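Local coordinates for protein TarM (PDB 4X7R) that belongs to the GT-B class of glycosyltransferases and binds uridine-5'-diphosphate and a glycan, at residues I177-N182 against G189-L194; K307-P312 against M413-P418. The protein carries 1 engineered substitution. All blocks are in the same frame, centred on the assembly; numbering follows the deposited sequence.

Contact 1: I177-N182 against G189-L194; sequences ISRNIN and GKTYVL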
# COMPACT_ATOMS: atom_id res chain seq x y z
N ILE A 177 8.57 -9.45 22.74
CA ILE A 177 7.26 -8.83 22.89
C ILE A 177 6.24 -9.96 23.10
O ILE A 177 6.30 -10.97 22.39
CB ILE A 177 6.84 -7.94 21.66
CG1 ILE A 177 7.66 -6.65 21.59
CG2 ILE A 177 5.33 -7.58 21.70
CD1 ILE A 177 7.38 -5.81 20.38
N SER A 178 5.31 -9.78 24.08
CA SER A 178 4.18 -10.66 24.37
C SER A 178 2.98 -9.74 24.47
O SER A 178 3.13 -8.61 24.93
CB SER A 178 4.37 -11.44 25.67
OG SER A 178 4.42 -10.56 26.77
N ARG A 179 1.82 -10.16 23.97
CA ARG A 179 0.65 -9.28 23.97
C ARG A 179 -0.66 -10.01 23.94
O ARG A 179 -0.76 -11.10 23.34
CB ARG A 179 0.70 -8.26 22.80
CG ARG A 179 0.49 -8.88 21.43
CD ARG A 179 1.08 -7.98 20.37
NE ARG A 179 0.64 -8.40 19.04
CZ ARG A 179 0.60 -7.61 17.99
NH1 ARG A 179 0.99 -6.35 18.09
NH2 ARG A 179 0.18 -8.07 16.82
N ASN A 180 -1.68 -9.40 24.58
CA ASN A 180 -3.02 -9.97 24.62
C ASN A 180 -3.74 -9.58 23.38
O ASN A 180 -3.53 -8.47 22.88
CB ASN A 180 -3.79 -9.50 25.85
CG ASN A 180 -3.23 -10.04 27.12
OD1 ASN A 180 -2.49 -9.37 27.81
ND2 ASN A 180 -3.50 -11.28 27.43
N ILE A 181 -4.57 -10.48 22.86
CA ILE A 181 -5.37 -10.21 21.65
C ILE A 181 -6.83 -10.44 22.02
O ILE A 181 -7.16 -11.50 22.53
CB ILE A 181 -4.94 -11.08 20.41
CG1 ILE A 181 -3.45 -10.90 20.04
CG2 ILE A 181 -5.89 -10.87 19.19
CD1 ILE A 181 -3.07 -9.56 19.51
N ASN A 182 -7.68 -9.43 21.80
CA ASN A 182 -9.12 -9.51 22.07
C ASN A 182 -9.67 -10.36 20.92
O ASN A 182 -9.75 -9.88 19.80
CB ASN A 182 -9.71 -8.08 22.07
CG ASN A 182 -11.21 -7.96 22.27
OD1 ASN A 182 -11.95 -8.94 22.38
ND2 ASN A 182 -11.69 -6.73 22.31
N GLY A 189 -4.40 -5.81 22.88
CA GLY A 189 -4.57 -5.33 24.24
C GLY A 189 -3.23 -5.02 24.87
O GLY A 189 -2.31 -4.56 24.18
N LYS A 190 -3.10 -5.33 26.16
CA LYS A 190 -1.86 -5.10 26.91
C LYS A 190 -0.68 -5.78 26.22
O LYS A 190 -0.74 -6.97 25.91
CB LYS A 190 -2.01 -5.60 28.36
CG LYS A 190 -1.44 -4.65 29.39
CD LYS A 190 -1.91 -5.01 30.79
CE LYS A 190 -1.71 -3.87 31.76
NZ LYS A 190 -2.00 -4.27 33.17
N THR A 191 0.36 -4.99 25.92
CA THR A 191 1.57 -5.43 25.25
C THR A 191 2.76 -5.25 26.20
O THR A 191 2.96 -4.15 26.74
CB THR A 191 1.77 -4.61 23.95
OG1 THR A 191 0.69 -4.89 23.07
CG2 THR A 191 3.13 -4.92 23.25
N TYR A 192 3.58 -6.29 26.32
CA TYR A 192 4.77 -6.26 27.17
C TYR A 192 6.00 -6.38 26.30
O TYR A 192 6.17 -7.36 25.57
CB TYR A 192 4.75 -7.38 28.23
CG TYR A 192 5.91 -7.36 29.21
CD1 TYR A 192 6.31 -6.18 29.83
CD2 TYR A 192 6.55 -8.54 29.57
CE1 TYR A 192 7.38 -6.16 30.73
CE2 TYR A 192 7.59 -8.54 30.51
CZ TYR A 192 8.02 -7.35 31.06
OH TYR A 192 9.01 -7.33 32.01
N VAL A 193 6.87 -5.40 26.42
CA VAL A 193 8.14 -5.40 25.71
C VAL A 193 9.14 -5.92 26.74
O VAL A 193 9.56 -5.19 27.65
CB VAL A 193 8.49 -4.01 25.11
CG1 VAL A 193 9.82 -4.05 24.36
CG2 VAL A 193 7.38 -3.52 24.18
N LEU A 194 9.45 -7.21 26.62
CA LEU A 194 10.36 -7.95 27.51
C LEU A 194 11.72 -7.32 27.58
O LEU A 194 12.25 -7.24 28.67
CB LEU A 194 10.48 -9.42 27.08
CG LEU A 194 9.29 -10.32 27.38
CD1 LEU A 194 8.15 -10.16 26.36
CD2 LEU A 194 9.72 -11.75 27.36
O HOH W 1 1.39 -4.55 20.14

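Contact 2: K307-P312 against M413-P418; sequences KIHNAP and MISKRP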
# COMPACT_ATOMS: atom_id res chain seq x y z
N LYS A 307 7.83 11.77 -11.63
CA LYS A 307 9.09 11.28 -12.17
C LYS A 307 9.03 11.34 -13.68
O LYS A 307 8.32 10.54 -14.30
CB LYS A 307 9.40 9.85 -11.67
CG LYS A 307 10.82 9.38 -11.99
CD LYS A 307 11.01 7.88 -11.73
CE LYS A 307 11.41 7.47 -10.32
NZ LYS A 307 12.77 7.94 -9.95
N ILE A 308 9.71 12.32 -14.26
CA ILE A 308 9.76 12.49 -15.70
C ILE A 308 11.02 11.83 -16.23
O ILE A 308 12.12 12.36 -16.11
CB ILE A 308 9.55 13.96 -16.19
CG1 ILE A 308 8.16 14.48 -15.77
CG2 ILE A 308 9.71 14.05 -17.73
CD1 ILE A 308 8.12 15.91 -15.37
N HIS A 309 10.84 10.63 -16.77
CA HIS A 309 11.92 9.87 -17.37
C HIS A 309 11.88 10.21 -18.87
O HIS A 309 11.28 11.22 -19.25
CB HIS A 309 11.72 8.36 -17.11
CG HIS A 309 10.32 7.91 -17.39
ND1 HIS A 309 9.91 7.72 -18.70
CD2 HIS A 309 9.27 7.69 -16.58
CE1 HIS A 309 8.64 7.38 -18.65
NE2 HIS A 309 8.21 7.34 -17.40
N ASN A 310 12.52 9.39 -19.71
CA ASN A 310 12.50 9.59 -21.16
C ASN A 310 11.21 9.01 -21.73
O ASN A 310 10.71 8.01 -21.22
CB ASN A 310 13.70 8.92 -21.80
CG ASN A 310 14.94 9.76 -21.71
OD1 ASN A 310 15.64 9.76 -20.70
ND2 ASN A 310 15.22 10.49 -22.78
N ALA A 311 10.65 9.63 -22.76
CA ALA A 311 9.43 9.09 -23.38
C ALA A 311 9.82 7.87 -24.25
O ALA A 311 10.94 7.87 -24.77
CB ALA A 311 8.76 10.15 -24.23
N PRO A 312 8.95 6.84 -24.40
CA PRO A 312 9.31 5.71 -25.28
C PRO A 312 9.61 6.25 -26.67
O PRO A 312 8.83 7.07 -27.18
CB PRO A 312 8.05 4.84 -25.30
CG PRO A 312 7.27 5.25 -24.12
CD PRO A 312 7.58 6.68 -23.87
N MET A 413 0.67 9.79 -19.36
CA MET A 413 0.89 11.07 -20.04
C MET A 413 2.38 11.37 -20.18
O MET A 413 2.80 11.85 -21.25
CB MET A 413 0.13 12.19 -19.33
CG MET A 413 -1.37 12.10 -19.55
SD MET A 413 -2.34 13.29 -18.63
CE MET A 413 -1.92 14.78 -19.49
N ILE A 414 3.18 11.03 -19.16
CA ILE A 414 4.65 11.17 -19.21
C ILE A 414 5.22 10.28 -20.35
O ILE A 414 6.09 10.73 -21.10
CB ILE A 414 5.32 10.91 -17.84
CG1 ILE A 414 4.85 11.95 -16.81
CG2 ILE A 414 6.86 10.89 -17.93
CD1 ILE A 414 4.95 11.48 -15.42
N SER A 415 4.66 9.07 -20.54
CA SER A 415 5.08 8.17 -21.62
C SER A 415 4.39 8.47 -22.95
O SER A 415 4.38 7.62 -23.83
CB SER A 415 4.90 6.71 -21.21
OG SER A 415 5.91 6.35 -20.28
N LYS A 416 3.83 9.70 -23.10
CA LYS A 416 3.12 10.17 -24.31
C LYS A 416 1.92 9.27 -24.70
O LYS A 416 1.61 9.12 -25.89
CB LYS A 416 4.08 10.37 -25.50
CG LYS A 416 5.15 11.43 -25.30
CD LYS A 416 6.01 11.53 -26.55
CE LYS A 416 7.05 12.61 -26.46
NZ LYS A 416 8.01 12.57 -27.60
N ARG A 417 1.27 8.66 -23.70
CA ARG A 417 0.10 7.79 -23.87
C ARG A 417 -1.12 8.59 -23.40
O ARG A 417 -1.24 8.88 -22.21
CB ARG A 417 0.25 6.44 -23.10
CG ARG A 417 1.52 5.63 -23.45
CD ARG A 417 1.84 5.64 -24.93
NE ARG A 417 2.92 4.75 -25.34
CZ ARG A 417 3.94 5.11 -26.12
NH1 ARG A 417 4.06 6.36 -26.52
NH2 ARG A 417 4.84 4.21 -26.49
N PRO A 418 -1.96 9.08 -24.33
CA PRO A 418 -3.10 9.92 -23.89
C PRO A 418 -4.12 9.16 -23.07
O PRO A 418 -4.27 7.94 -23.22
CB PRO A 418 -3.68 10.47 -25.20
CG PRO A 418 -3.25 9.49 -26.26
CD PRO A 418 -1.95 8.89 -25.80
O HOH W 2 5.77 7.05 -16.96

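Contact 1: I177-N182 against G189-L194
R179 holds CG between its backbone N and its carbonyl carbon (chi1 71°), while T191 turns OG1 beside its own N and anti to its carbonyl carbon (chi1 -63°), and the two side chains start out alongside each other on one face of the sheet. They belong to the antiparallel beta hairpin of strands 175-182 and 187-193, part of the long antiparallel sheet of TarM. T191 OG1 packs on R179 CB at 3.4 Å. Farther out a water joins the pair, accepting a bond from R179 NH1 at 2.8 Å, in the plane of the guanidinium, and lying 3.0 Å from T191 OG1. R179 NE bonds Q166 OE1 on strand 163-169, so the guanidinium is tied to the neighbouring strand as well as to this water. The R179 side chain is about 7 Å from a bound 2-deoxy-3,6-di-O-sulfo-2-(sulfoamino)-alpha-D-glucopyranose. On the same face I177 CG2 meets T191 CG2 at 3.8 Å, and F70 and F73 of helix 69-78 lie against I177.

The backbones pair through reciprocal bonds between S178 and Y192, Y192 N reaching S178 O at 2.7 Å. A beta bulge follows, with G189 and K190 together opposite N180: N180 N bonds K190 O, but N180 O takes G189 N. The other face of the sheet carries S178, whose OG sits at the edge of the Y192 ring, near its plane, and 3.5 Å from Y192 CB. L194 turns its CD1 back to the S178 backbone, 3.7 Å from S178 N.

Contact 2: K307-P312 against M413-P418
A Schellman motif ends helix 407-414, with K416 at positive phi as its C-prime residue and K416 N bonded to M413 O, and the 307-312 loop lies against this helix end. H309 CG stands between its backbone N and its carbonyl carbon (chi1 47°), toward I414. I414 CG2 sits over one face of the H309 imidazole in a CH-pi contact, 4.1 Å from the ring centroid and 21° off its normal. S415 OG comes to the same ring at its edge and in its plane, 3.3 Å from H309 CE1. H309 ND1 donates to N310 O at 2.7 Å, close to the ring plane, helping to set its rotation. A311 CB touches the extended K416 chain at CE, 3.7 Å away. P312 touches two neighbours: its CD is 3.3 Å from S415 O, and its CG lies over one face of the R417 guanidinium, offset toward the rim. R417 is held from outside, NE by L390 O and NH2 by E391 O and H314 O. R471 of helix 460-477 bonds both H309 O and I414 O. With no direct hydrogen bond between the segments, they meet by van der Waals packing and the CH-pi contact, while R471 adds a shared polar tie.

In the fold
The two contacts lie on opposite sides of the chain's centre, their centres 49 Å apart and their nearest atoms about 33 Å apart, without touching. Contact 1 comes first along the chain, in the ten-stranded antiparallel sheet inserted between strands 66-68 and 221-225 of the seven-stranded parallel sheet. Contact 2 opens after that parallel sheet is complete: its loop follows strand 299-301, and its helix end leads into strand 419-422 of the six-stranded parallel sheet. The contacts therefore share no sheet or helix. One belongs to an addition to the GT-B framework, the other to the framework itself, where the K307 side chain is about 9 Å from bound uridine-5'-diphosphate.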